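Side-chain contacts in alpha-L-rhamnosidase (Aspergillus terreus, PDB 6GSZ), which probably hydrolyses terminal non-reducing alpha-L-rhamnose residues of alpha-L-rhamnosides and binds calcium: residues A313-A318 with I446-R451; V844-K849 with H861-R866; A493-A498 with E549-G554; R720-E723 with W727-Q730. One frame throughout, in Å; residues are numbered along the deposited sequence.

Interaction 1. Residues A313-A318 with I446-R451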
loop_
_atom_site.group_PDB
_atom_site.type_symbol
_atom_site.label_atom_id
_atom_site.label_comp_id
_atom_site.label_asym_id
_atom_site.label_seq_id
_atom_site.Cartn_x
_atom_site.Cartn_y
_atom_site.Cartn_z
ATOM N N ALA A 313 -13.627 4.850 -5.346
ATOM C CA ALA A 313 -14.251 5.149 -6.626
ATOM C C ALA A 313 -15.350 4.133 -6.923
ATOM O O ALA A 313 -15.377 3.071 -6.372
ATOM C CB ALA A 313 -13.209 5.131 -7.727
ATOM N N GLU A 314 -16.210 4.521 -7.851
ATOM C CA GLU A 314 -17.112 3.665 -8.554
ATOM C C GLU A 314 -16.446 3.186 -9.847
ATOM O O GLU A 314 -15.669 3.953 -10.464
ATOM C CB GLU A 314 -18.348 4.492 -8.914
ATOM C CG GLU A 314 -19.438 3.660 -9.498
ATOM C CD GLU A 314 -20.739 4.369 -9.845
ATOM O OE1 GLU A 314 -20.960 5.497 -9.365
ATOM O OE2 GLU A 314 -21.524 3.771 -10.598
ATOM N N HIS A 315 -16.760 1.978 -10.284
ATOM C CA HIS A 315 -16.376 1.513 -11.612
ATOM C C HIS A 315 -17.612 0.913 -12.272
ATOM O O HIS A 315 -18.200 -0.049 -11.775
ATOM C CB HIS A 315 -15.227 0.522 -11.560
ATOM C CG HIS A 315 -14.497 0.414 -12.837
ATOM N ND1 HIS A 315 -13.403 1.203 -13.117
ATOM C CD2 HIS A 315 -14.722 -0.339 -13.934
ATOM C CE1 HIS A 315 -12.974 0.927 -14.338
ATOM N NE2 HIS A 315 -13.764 -0.017 -14.863
ATOM N N LYS A 316 -18.000 1.517 -13.403
ATOM C CA LYS A 316 -19.271 1.156 -14.036
ATOM C C LYS A 316 -19.194 -0.201 -14.737
ATOM O O LYS A 316 -18.145 -0.635 -15.218
ATOM C CB LYS A 316 -19.691 2.256 -15.010
ATOM C CG LYS A 316 -20.140 3.524 -14.299
ATOM C CD LYS A 316 -20.674 4.612 -15.214
ATOM C CE LYS A 316 -20.865 5.931 -14.490
ATOM N NZ LYS A 316 -21.301 7.002 -15.419
ATOM N N LEU A 317 -20.363 -0.841 -14.803
ATOM C CA LEU A 317 -20.553 -2.037 -15.565
ATOM C C LEU A 317 -20.251 -1.729 -17.034
ATOM O O LEU A 317 -20.716 -0.726 -17.562
ATOM C CB LEU A 317 -22.008 -2.473 -15.350
ATOM C CG LEU A 317 -22.484 -3.738 -16.023
ATOM C CD1 LEU A 317 -21.841 -4.964 -15.421
ATOM C CD2 LEU A 317 -23.992 -3.811 -15.891
ATOM N N ALA A 318 -19.467 -2.603 -17.673
ATOM C CA ALA A 318 -19.112 -2.455 -19.078
ATOM C C ALA A 318 -19.997 -3.315 -19.996
ATOM O O ALA A 318 -20.245 -2.949 -21.116
ATOM C CB ALA A 318 -17.669 -2.793 -19.282
ATOM N N ILE A 446 -0.254 -1.585 -13.767
ATOM C CA ILE A 446 0.554 -1.540 -12.555
ATOM C C ILE A 446 -0.144 -0.720 -11.473
ATOM O O ILE A 446 -0.270 -1.117 -10.285
ATOM C CB ILE A 446 1.954 -0.970 -12.851
ATOM C CG1 ILE A 446 2.700 -1.917 -13.795
ATOM C CG2 ILE A 446 2.730 -0.713 -11.572
ATOM C CD1 ILE A 446 3.999 -1.338 -14.364
ATOM N N LEU A 447 -0.674 0.406 -11.891
ATOM C CA LEU A 447 -1.463 1.275 -10.997
ATOM C C LEU A 447 -2.634 0.481 -10.375
ATOM O O LEU A 447 -2.863 0.566 -9.138
ATOM C CB LEU A 447 -1.973 2.459 -11.822
ATOM C CG LEU A 447 -3.016 3.369 -11.189
ATOM C CD1 LEU A 447 -2.487 4.102 -9.986
ATOM C CD2 LEU A 447 -3.592 4.322 -12.226
ATOM N N TRP A 448 -3.367 -0.246 -11.213
ATOM C CA TRP A 448 -4.471 -1.020 -10.701
ATOM C C TRP A 448 -4.020 -2.179 -9.798
ATOM O O TRP A 448 -4.771 -2.513 -8.846
ATOM C CB TRP A 448 -5.367 -1.511 -11.847
ATOM C CG TRP A 448 -6.308 -0.452 -12.322
ATOM C CD1 TRP A 448 -6.199 0.309 -13.452
ATOM C CD2 TRP A 448 -7.570 -0.074 -11.728
ATOM N NE1 TRP A 448 -7.263 1.154 -13.562
ATOM C CE2 TRP A 448 -8.167 0.885 -12.571
ATOM C CE3 TRP A 448 -8.308 -0.521 -10.620
ATOM C CZ2 TRP A 448 -9.389 1.495 -12.284
ATOM C CZ3 TRP A 448 -9.536 0.037 -10.359
ATOM C CH2 TRP A 448 -10.066 1.041 -11.171
ATOM N N SER A 449 -2.885 -2.830 -10.092
ATOM C CA SER A 449 -2.377 -3.852 -9.193
ATOM C C SER A 449 -1.955 -3.256 -7.837
ATOM O O SER A 449 -2.091 -3.901 -6.769
ATOM C CB SER A 449 -1.311 -4.714 -9.806
ATOM O OG SER A 449 -1.873 -5.631 -10.721
ATOM N N MET A 450 -1.399 -2.043 -7.850
ATOM C CA MET A 450 -1.079 -1.372 -6.620
ATOM C C MET A 450 -2.369 -1.080 -5.821
ATOM O O MET A 450 -2.417 -1.333 -4.594
ATOM C CB MET A 450 -0.246 -0.104 -6.854
ATOM C CG MET A 450 -0.013 0.683 -5.548
ATOM S SD MET A 450 1.264 1.858 -5.728
ATOM C CE MET A 450 1.330 2.376 -4.009
ATOM N N ARG A 451 -3.343 -0.488 -6.500
ATOM C CA ARG A 451 -4.618 -0.211 -5.830
ATOM C C ARG A 451 -5.225 -1.481 -5.213
ATOM O O ARG A 451 -5.750 -1.443 -4.090
ATOM C CB ARG A 451 -5.614 0.380 -6.824
ATOM C CG ARG A 451 -5.278 1.788 -7.262
ATOM C CD ARG A 451 -6.114 2.209 -8.450
ATOM N NE ARG A 451 -5.897 3.592 -8.795
ATOM C CZ ARG A 451 -6.398 4.189 -9.888
ATOM N NH1 ARG A 451 -6.974 3.461 -10.848
ATOM N NH2 ARG A 451 -6.261 5.502 -10.021
#
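His315 and Trp448 mark the nearest approach of the two backbones, and even there the CA of His315 is 12.2 Å from the CA of Trp448. Strand 309-315, which lies at the border of a four-stranded antiparallel sheet, and helix 437-453 are therefore bridged by two aromatic side chains, with only 64 Å² buried. The imidazole of His315 is carried across because its CG stands anti to the backbone N (chi1 -159°), and its ND1 meets the far end of the indole, 3.9 Å from Trp448 CH2. The planes are turned by 88° with centroids 5.6 Å apart, and the rings meet obliquely. On the helix, Arg451 NH1 lies 3.3 Å above the indole plane of Trp448, displaced toward the rim, while Arg451 NE is hydrogen-bonded to Tyr485 OH. Leu336 and Val421 each touch both His315 and Trp448. Here the edge of the concanavalin-like sheet packs against a helix of the six-hairpin glycosidase domain, whose family fold is an (alpha/alpha)6 barrel.

Interaction 2. Residues V844-K849 with H861-R866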
loop_
_atom_site.group_PDB
_atom_site.type_symbol
_atom_site.label_atom_id
_atom_site.label_comp_id
_atom_site.label_asym_id
_atom_site.label_seq_id
_atom_site.Cartn_x
_atom_site.Cartn_y
_atom_site.Cartn_z
ATOM N N VAL A 844 19.823 18.028 -14.968
ATOM C CA VAL A 844 19.279 17.568 -16.206
ATOM C C VAL A 844 20.430 16.993 -17.027
ATOM O O VAL A 844 21.413 17.695 -17.300
ATOM C CB VAL A 844 18.550 18.700 -16.944
ATOM C CG1 VAL A 844 18.003 18.228 -18.282
ATOM C CG2 VAL A 844 17.474 19.338 -16.075
ATOM N N VAL A 845 20.338 15.726 -17.398
ATOM C CA VAL A 845 21.331 15.056 -18.237
ATOM C C VAL A 845 20.681 14.819 -19.601
ATOM O O VAL A 845 19.777 13.976 -19.720
ATOM C CB VAL A 845 21.770 13.722 -17.595
ATOM C CG1 VAL A 845 22.814 13.018 -18.447
ATOM C CG2 VAL A 845 22.254 13.924 -16.167
ATOM N N LEU A 846 21.103 15.591 -20.607
ATOM C CA LEU A 846 20.463 15.479 -21.909
ATOM C C LEU A 846 21.001 14.246 -22.611
ATOM O O LEU A 846 22.150 13.847 -22.363
ATOM C CB LEU A 846 20.659 16.777 -22.690
ATOM C CG LEU A 846 20.006 17.989 -22.015
ATOM C CD1 LEU A 846 20.448 19.268 -22.677
ATOM C CD2 LEU A 846 18.494 17.910 -22.064
ATOM N N PRO A 847 20.171 13.604 -23.455
ATOM C CA PRO A 847 20.523 12.339 -24.069
ATOM C C PRO A 847 21.637 12.426 -25.096
ATOM O O PRO A 847 21.891 13.500 -25.658
ATOM C CB PRO A 847 19.234 11.821 -24.729
ATOM C CG PRO A 847 18.297 12.987 -24.757
ATOM C CD PRO A 847 18.792 14.001 -23.746
ATOM N N GLY A 848 22.267 11.262 -25.314
ATOM C CA GLY A 848 23.250 11.072 -26.350
ATOM C C GLY A 848 24.669 11.083 -25.807
ATOM O O GLY A 848 24.897 11.368 -24.614
ATOM N N LYS A 849 25.609 10.762 -26.707
ATOM C CA LYS A 849 27.063 10.760 -26.455
ATOM C C LYS A 849 27.491 12.196 -26.151
ATOM O O LYS A 849 27.188 13.099 -26.930
ATOM C CB LYS A 849 27.844 10.217 -27.663
ATOM N N HIS A 861 11.645 24.430 -17.404
ATOM C CA HIS A 861 12.809 24.507 -18.241
ATOM C C HIS A 861 12.565 23.772 -19.560
ATOM O O HIS A 861 12.112 22.646 -19.537
ATOM C CB HIS A 861 14.036 23.925 -17.521
ATOM C CG HIS A 861 14.281 24.524 -16.179
ATOM N ND1 HIS A 861 14.993 25.697 -16.010
ATOM C CD2 HIS A 861 13.887 24.128 -14.951
ATOM C CE1 HIS A 861 15.031 25.991 -14.719
ATOM N NE2 HIS A 861 14.355 25.040 -14.050
ATOM N N GLU A 862 12.915 24.383 -20.671
ATOM C CA GLU A 862 12.711 23.812 -22.003
ATOM C C GLU A 862 14.090 23.581 -22.630
ATOM O O GLU A 862 14.932 24.524 -22.628
ATOM C CB GLU A 862 11.880 24.756 -22.860
ATOM C CG GLU A 862 11.315 24.105 -24.085
ATOM C CD GLU A 862 10.251 24.952 -24.737
ATOM O OE1 GLU A 862 9.220 25.215 -24.073
ATOM O OE2 GLU A 862 10.454 25.286 -25.878
ATOM N N TYR A 863 14.304 22.384 -23.170
ATOM C CA TYR A 863 15.562 22.017 -23.825
ATOM C C TYR A 863 15.289 21.501 -25.241
ATOM O O TYR A 863 14.442 20.643 -25.443
ATOM C CB TYR A 863 16.314 20.962 -23.006
ATOM C CG TYR A 863 16.613 21.358 -21.581
ATOM C CD1 TYR A 863 15.715 21.126 -20.553
ATOM C CD2 TYR A 863 17.798 22.002 -21.271
ATOM C CE1 TYR A 863 16.003 21.520 -19.259
ATOM C CE2 TYR A 863 18.095 22.395 -19.981
ATOM C CZ TYR A 863 17.196 22.146 -18.966
ATOM O OH TYR A 863 17.478 22.542 -17.699
ATOM N N HIS A 864 16.043 22.030 -26.213
ATOM C CA HIS A 864 15.924 21.562 -27.567
ATOM C C HIS A 864 17.297 21.095 -28.008
ATOM O O HIS A 864 18.205 21.918 -28.078
ATOM C CB HIS A 864 15.348 22.644 -28.492
ATOM C CG HIS A 864 13.976 23.060 -28.110
ATOM N ND1 HIS A 864 12.850 22.349 -28.498
ATOM C CD2 HIS A 864 13.543 24.021 -27.278
ATOM C CE1 HIS A 864 11.782 22.904 -27.946
ATOM N NE2 HIS A 864 12.181 23.930 -27.198
ATOM N N VAL A 865 17.451 19.790 -28.220
ATOM C CA VAL A 865 18.723 19.202 -28.567
ATOM C C VAL A 865 18.634 18.711 -29.996
ATOM O O VAL A 865 17.921 17.756 -30.298
ATOM C CB VAL A 865 19.181 18.073 -27.627
ATOM C CG1 VAL A 865 20.622 17.700 -27.934
ATOM C CG2 VAL A 865 19.027 18.471 -26.174
ATOM N N ARG A 866 19.405 19.360 -30.871
ATOM C CA ARG A 866 19.338 19.085 -32.287
ATOM C C ARG A 866 20.360 17.993 -32.599
ATOM O O ARG A 866 21.435 17.984 -32.035
ATOM C CB ARG A 866 19.645 20.325 -33.135
ATOM C CG ARG A 866 18.563 21.399 -33.138
ATOM C CD ARG A 866 17.353 21.127 -34.016
ATOM N NE ARG A 866 16.511 22.316 -34.098
ATOM C CZ ARG A 866 15.613 22.555 -35.044
ATOM N NH1 ARG A 866 15.307 21.614 -35.925
ATOM N NH2 ARG A 866 15.018 23.738 -35.099
#
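Val844, Leu846, Tyr863 and Val865 pack between two facing sheets of a beta-sandwich, near its margin; Val844 is the buried member. Strand 841-845 comes from a mixed four-stranded sheet and strand 859-868 is the outermost strand of an antiparallel five-stranded one. The closest CA atoms, those of Leu846 and Val865, are 7.8 Å apart, a spacing suited to side-chain packing rather than strand pairing. Tyr863 is central. Its CG is anti to the carbonyl carbon (chi1 -57°), and the ring reaches toward Val844, which approaches from the opposite direction. Val844 CG1 lies over one ring face, 4.2 Å from the centroid of Tyr863 and 20° off the normal, a CH-pi contact. The other branch, CG2 of Val844, is 3.6 Å from Tyr863 OH. Leu846 comes in at about a right angle to the tyrosine. Its CD2 is 3.9 Å from Tyr863 CB, and its CD1 is 3.9 Å from Val865 CG2, so one forked leucine touches both strand residues. Glu862 and His864 do not take part in this apolar layer; His864 NE2 donates to Glu862 OE2 over 2.6 Å at a nearly straight 170°. The acceptor lies in the imidazole plane, and the bond arrives on the anti side of the carboxylate, tilted somewhat out of its plane. His864 ND1 is hydrogen-bonded to His831 ND1, on the adjacent strand 828-836. Val856 touches both Val844 and Tyr863 and extends the apolar layer. Apolar side chains meeting between two facing sheets are what holds a beta-sandwich together, here in the C-terminal part of the rhamnosidase.

Interaction 3. Residues A493-A498 with E549-G554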
loop_
_atom_site.group_PDB
_atom_site.type_symbol
_atom_site.label_atom_id
_atom_site.label_comp_id
_atom_site.label_asym_id
_atom_site.label_seq_id
_atom_site.Cartn_x
_atom_site.Cartn_y
_atom_site.Cartn_z
ATOM N N ALA A 493 3.481 2.188 9.392
ATOM C CA ALA A 493 2.692 1.304 10.254
ATOM C C ALA A 493 3.093 -0.165 10.035
ATOM O O ALA A 493 3.321 -0.932 11.011
ATOM C CB ALA A 493 1.217 1.560 10.013
ATOM N N TRP A 494 3.170 -0.560 8.768
ATOM C CA TRP A 494 3.514 -1.941 8.443
ATOM C C TRP A 494 4.864 -2.333 9.042
ATOM O O TRP A 494 5.070 -3.432 9.574
ATOM C CB TRP A 494 3.420 -2.179 6.944
ATOM C CG TRP A 494 3.633 -3.592 6.542
ATOM C CD1 TRP A 494 2.756 -4.626 6.706
ATOM C CD2 TRP A 494 4.789 -4.168 5.931
ATOM N NE1 TRP A 494 3.300 -5.788 6.212
ATOM C CE2 TRP A 494 4.565 -5.551 5.756
ATOM C CE3 TRP A 494 6.032 -3.648 5.536
ATOM C CZ2 TRP A 494 5.500 -6.421 5.193
ATOM C CZ3 TRP A 494 6.963 -4.504 4.999
ATOM C CH2 TRP A 494 6.714 -5.871 4.841
ATOM N N LEU A 495 5.852 -1.421 8.895
ATOM C CA LEU A 495 7.184 -1.699 9.366
ATOM C C LEU A 495 7.300 -1.737 10.897
ATOM O O LEU A 495 8.175 -2.457 11.412
ATOM C CB LEU A 495 8.190 -0.725 8.748
ATOM C CG LEU A 495 8.492 -0.990 7.260
ATOM C CD1 LEU A 495 9.145 0.220 6.627
ATOM C CD2 LEU A 495 9.371 -2.224 7.110
ATOM N N LYS A 496 6.405 -1.018 11.611
ATOM C CA LYS A 496 6.337 -1.200 13.063
ATOM C C LYS A 496 5.971 -2.655 13.425
ATOM O O LYS A 496 6.558 -3.268 14.311
ATOM C CB LYS A 496 5.294 -0.240 13.668
ATOM C CG LYS A 496 5.756 1.205 13.654
ATOM C CD LYS A 496 4.687 2.140 14.192
ATOM C CE LYS A 496 5.200 3.552 14.276
ATOM N NZ LYS A 496 4.120 4.482 14.684
ATOM N N ASP A 497 4.998 -3.178 12.689
ATOM C CA ASP A 497 4.551 -4.570 12.918
ATOM C C ASP A 497 5.656 -5.537 12.524
ATOM O O ASP A 497 5.919 -6.533 13.225
ATOM C CB ASP A 497 3.229 -4.855 12.216
ATOM C CG ASP A 497 2.051 -4.137 12.866
ATOM O OD1 ASP A 497 2.232 -3.557 13.981
ATOM O OD2 ASP A 497 0.948 -4.183 12.237
ATOM N N ALA A 498 6.369 -5.227 11.416
ATOM C CA ALA A 498 7.441 -6.115 10.988
ATOM C C ALA A 498 8.460 -6.248 12.143
ATOM O O ALA A 498 8.958 -7.336 12.441
ATOM C CB ALA A 498 8.092 -5.593 9.725
ATOM N N GLU A 549 15.588 6.110 11.614
ATOM C CA GLU A 549 16.092 5.709 12.928
ATOM C C GLU A 549 15.165 4.666 13.589
ATOM O O GLU A 549 15.691 3.696 14.145
ATOM C CB GLU A 549 16.242 6.913 13.851
ATOM C CG GLU A 549 16.847 6.592 15.194
ATOM C CD GLU A 549 18.322 6.258 15.166
ATOM O OE1 GLU A 549 19.071 6.987 14.481
ATOM O OE2 GLU A 549 18.715 5.278 15.855
ATOM N N GLU A 550 13.833 4.833 13.514
ATOM C CA GLU A 550 12.964 3.819 14.168
ATOM C C GLU A 550 13.073 2.464 13.474
ATOM O O GLU A 550 12.862 1.422 14.134
ATOM C CB GLU A 550 11.552 4.369 14.301
ATOM C CG GLU A 550 10.640 4.198 13.138
ATOM C CD GLU A 550 9.389 5.070 13.172
ATOM O OE1 GLU A 550 9.450 6.160 13.829
ATOM O OE2 GLU A 550 8.395 4.693 12.500
ATOM N N GLN A 551 13.391 2.462 12.179
ATOM C CA GLN A 551 13.496 1.241 11.375
ATOM C C GLN A 551 14.903 0.612 11.433
ATOM O O GLN A 551 15.122 -0.492 10.916
ATOM C CB GLN A 551 13.019 1.521 9.955
ATOM C CG GLN A 551 11.525 1.800 9.927
ATOM C CD GLN A 551 11.016 2.501 8.691
ATOM O OE1 GLN A 551 11.725 2.626 7.689
ATOM N NE2 GLN A 551 9.765 2.947 8.732
ATOM N N TYR A 552 15.858 1.328 12.032
ATOM C CA TYR A 552 17.217 0.879 12.052
ATOM C C TYR A 552 17.423 -0.421 12.812
ATOM O O TYR A 552 18.130 -1.326 12.306
ATOM C CB TYR A 552 18.148 1.952 12.620
ATOM C CG TYR A 552 19.605 1.592 12.526
ATOM C CD1 TYR A 552 20.258 1.608 11.308
ATOM C CD2 TYR A 552 20.328 1.197 13.635
ATOM C CE1 TYR A 552 21.611 1.340 11.205
ATOM C CE2 TYR A 552 21.686 0.897 13.548
ATOM C CZ TYR A 552 22.321 0.940 12.324
ATOM O OH TYR A 552 23.666 0.673 12.221
ATOM N N GLY A 553 16.777 -0.534 13.981
ATOM C CA GLY A 553 17.035 -1.723 14.799
ATOM C C GLY A 553 16.621 -3.014 14.103
ATOM O O GLY A 553 17.335 -4.023 14.143
ATOM N N GLY A 554 15.518 -2.964 13.362
ATOM C CA GLY A 554 15.103 -4.136 12.597
ATOM C C GLY A 554 16.135 -4.549 11.562
ATOM O O GLY A 554 16.470 -5.733 11.386
#
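Leu495 of helix 488-503 and Gln551 of helix 545-562 have the closest CA atoms of the two segments, 7.2 Å apart. Leu495 has CG anti to the carbonyl carbon (chi1 -73°), which directs CD1 onto the carboxamide of Gln551. That methyl is 3.5 Å from Gln551 NE2 and lies over the amide face, about 3.3 Å above its plane and offset from CD toward the OE1 and NE2 side. Gln551 is extended beyond CG, so its amide reaches across to the leucine, which it meets at about a right angle. Pro535 and Leu538 of helix 530-542 also touch Gln551. Beside this pair, Glu550 puts CG between the backbone N and the carbonyl carbon (chi1 86°) and then stretches out, while Lys496 extends fully. Their contact is made by a methylene: Lys496 CE is 3.8 Å from Glu550 OE2. The ammonium nitrogen, Lys496 NZ, stays 4.8 Å from Glu550 OE2 and forms its salt bridge with Asp305, while Glu550 OE1 pairs with Arg492. The chemistry thus implies van der Waals packing, with perhaps a modest attraction between charges that are not in contact and are committed to other partners.

Interaction 4. Residues R720-E723 with W727-Q730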
loop_
_atom_site.group_PDB
_atom_site.type_symbol
_atom_site.label_atom_id
_atom_site.label_comp_id
_atom_site.label_asym_id
_atom_site.label_seq_id
_atom_site.Cartn_x
_atom_site.Cartn_y
_atom_site.Cartn_z
ATOM N N ARG A 720 9.150 -4.123 -25.200
ATOM C CA ARG A 720 8.240 -4.109 -26.346
ATOM C C ARG A 720 7.798 -5.520 -26.758
ATOM O O ARG A 720 6.895 -5.620 -27.610
ATOM C CB ARG A 720 8.905 -3.391 -27.523
ATOM C CG ARG A 720 9.136 -1.916 -27.269
ATOM C CD ARG A 720 9.896 -1.258 -28.395
ATOM N NE ARG A 720 9.238 -1.454 -29.679
ATOM C CZ ARG A 720 9.756 -1.082 -30.839
ATOM N NH1 ARG A 720 11.053 -0.839 -30.931
ATOM N NH2 ARG A 720 8.962 -0.931 -31.886
ATOM N N GLN A 721 8.381 -6.573 -26.170
ATOM C CA GLN A 721 7.989 -7.954 -26.557
ATOM C C GLN A 721 6.532 -8.198 -26.148
ATOM O O GLN A 721 6.132 -7.780 -25.079
ATOM C CB GLN A 721 8.834 -9.010 -25.854
ATOM C CG GLN A 721 10.257 -9.074 -26.336
ATOM C CD GLN A 721 10.331 -9.182 -27.837
ATOM O OE1 GLN A 721 9.778 -10.117 -28.428
ATOM N NE2 GLN A 721 11.032 -8.229 -28.451
ATOM N N THR A 722 5.772 -8.867 -27.019
ATOM C CA THR A 722 4.390 -9.167 -26.726
ATOM C C THR A 722 4.118 -10.660 -26.598
ATOM O O THR A 722 2.969 -11.014 -26.261
ATOM C CB THR A 722 3.452 -8.554 -27.765
ATOM O OG1 THR A 722 3.821 -9.067 -29.046
ATOM C CG2 THR A 722 3.520 -7.046 -27.749
ATOM N N GLU A 723 5.115 -11.512 -26.867
ATOM C CA GLU A 723 4.970 -12.950 -26.692
ATOM C C GLU A 723 5.381 -13.352 -25.278
ATOM O O GLU A 723 6.137 -12.688 -24.635
ATOM C CB GLU A 723 5.773 -13.728 -27.746
ATOM C CG GLU A 723 5.282 -13.505 -29.160
ATOM C CD GLU A 723 5.729 -14.596 -30.121
ATOM O OE1 GLU A 723 6.794 -15.255 -29.857
ATOM O OE2 GLU A 723 5.013 -14.809 -31.128
ATOM N N TRP A 727 6.119 -8.517 -20.272
ATOM C CA TRP A 727 5.074 -7.666 -19.683
ATOM C C TRP A 727 3.883 -7.444 -20.626
ATOM O O TRP A 727 2.728 -7.577 -20.225
ATOM C CB TRP A 727 5.650 -6.333 -19.252
ATOM C CG TRP A 727 6.631 -6.437 -18.137
ATOM C CD1 TRP A 727 6.348 -6.427 -16.808
ATOM C CD2 TRP A 727 8.063 -6.502 -18.234
ATOM N NE1 TRP A 727 7.492 -6.555 -16.071
ATOM C CE2 TRP A 727 8.567 -6.572 -16.921
ATOM C CE3 TRP A 727 8.961 -6.540 -19.301
ATOM C CZ2 TRP A 727 9.928 -6.676 -16.644
ATOM C CZ3 TRP A 727 10.307 -6.650 -19.030
ATOM C CH2 TRP A 727 10.780 -6.708 -17.720
ATOM N N LEU A 728 4.153 -7.115 -21.891
ATOM C CA LEU A 728 3.066 -6.730 -22.791
ATOM C C LEU A 728 2.276 -7.941 -23.262
ATOM O O LEU A 728 1.159 -7.755 -23.743
ATOM C CB LEU A 728 3.606 -5.934 -23.988
ATOM C CG LEU A 728 4.248 -4.611 -23.639
ATOM C CD1 LEU A 728 4.568 -3.817 -24.904
ATOM C CD2 LEU A 728 3.422 -3.794 -22.671
ATOM N N TYR A 729 2.814 -9.151 -23.100
ATOM C CA TYR A 729 1.974 -10.333 -23.338
ATOM C C TYR A 729 0.717 -10.229 -22.478
ATOM O O TYR A 729 -0.378 -10.515 -22.926
ATOM C CB TYR A 729 2.737 -11.611 -23.020
ATOM C CG TYR A 729 1.878 -12.837 -22.905
ATOM C CD1 TYR A 729 1.359 -13.422 -24.034
ATOM C CD2 TYR A 729 1.592 -13.409 -21.679
ATOM C CE1 TYR A 729 0.565 -14.552 -23.946
ATOM C CE2 TYR A 729 0.804 -14.537 -21.558
ATOM C CZ TYR A 729 0.285 -15.115 -22.707
ATOM O OH TYR A 729 -0.497 -16.231 -22.607
ATOM N N GLN A 730 0.908 -9.860 -21.208
ATOM C CA GLN A 730 -0.245 -9.821 -20.301
ATOM C C GLN A 730 -1.241 -8.746 -20.767
ATOM O O GLN A 730 -2.446 -8.956 -20.701
ATOM C CB GLN A 730 0.207 -9.596 -18.846
ATOM C CG GLN A 730 1.282 -10.564 -18.402
ATOM C CD GLN A 730 1.628 -10.527 -16.933
ATOM O OE1 GLN A 730 1.387 -9.527 -16.254
ATOM N NE2 GLN A 730 2.212 -11.615 -16.427
HETATM O O HOH W 1 6.897 -6.770 -22.649
#
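Arg720 opens the contact through its backbone: its CA is 4.0 Å from Leu728 CD1, while its CB points away, and its guanidinium pairs with Asp797 in a salt bridge. Gln721 follows, and its carbonyl makes the contact. Gln721 O is 3.3 Å from Leu728 CB and can receive a hydrogen bond of 2.7 Å from water 1. That water in turn accepts from Leu728 N at 2.9 Å, so it bridges the loop carbonyl and the early amide of the helical segment. The same carbonyl is also hydrogen-bonded to Ser726 OG, and the side-chain nitrogen NE2 of Gln721 bonds back to Ser717 O. At Thr722 the methyl takes part: OG1 sits between the backbone N and the carbonyl carbon (chi1 58°), which puts Thr722 CG2 anti to the carbonyl carbon, 3.9 Å from Leu728 CB. The carbonyl of Thr722 faces Tyr729: Thr722 O is 3.2 Å from Tyr729 CA in a CA-H...O contact with an angle of 130° at the hydrogen. It also lies in the plane of the tyrosine ring, at the edge, 3.7 Å from Tyr729 CD1. Glu723 ends the run with its C atom 3.9 Å from Tyr729 CB, and its own CB points away from the helical segment. Tyr729 is itself held at its far end by a hydrogen bond between OH and Met745 O. The turn thus connects helix 712-719 to helix 727-732, with Thr722 and Leu728 both resting on Leu438 of helix 437-453, and Leu728 also on Leu442.

Overall arrangement
Followed from the N terminus, the four contacts come in series as interactions 1, 3, 4 and 2; none nests within or crosses another. Interaction 1 closes a loop of 127 intervening residues, mostly strand and coil, and ties a sheet to helix 437-453. Interaction 3 closes 50 residues between two helices of the glycosidase domain. Interaction 4 closes a tight turn of three residues in that same domain, and interaction 2 spans 11 residues between two C-terminal sheets. Helix 437-453 supplies a segment of interaction 1 and, nearer its start, touches interaction 4, centred about 21 Å away. Interaction 3 lies across the chain's centre from both, while interactions 2 and 3 are farthest apart, about 41 Å between centres.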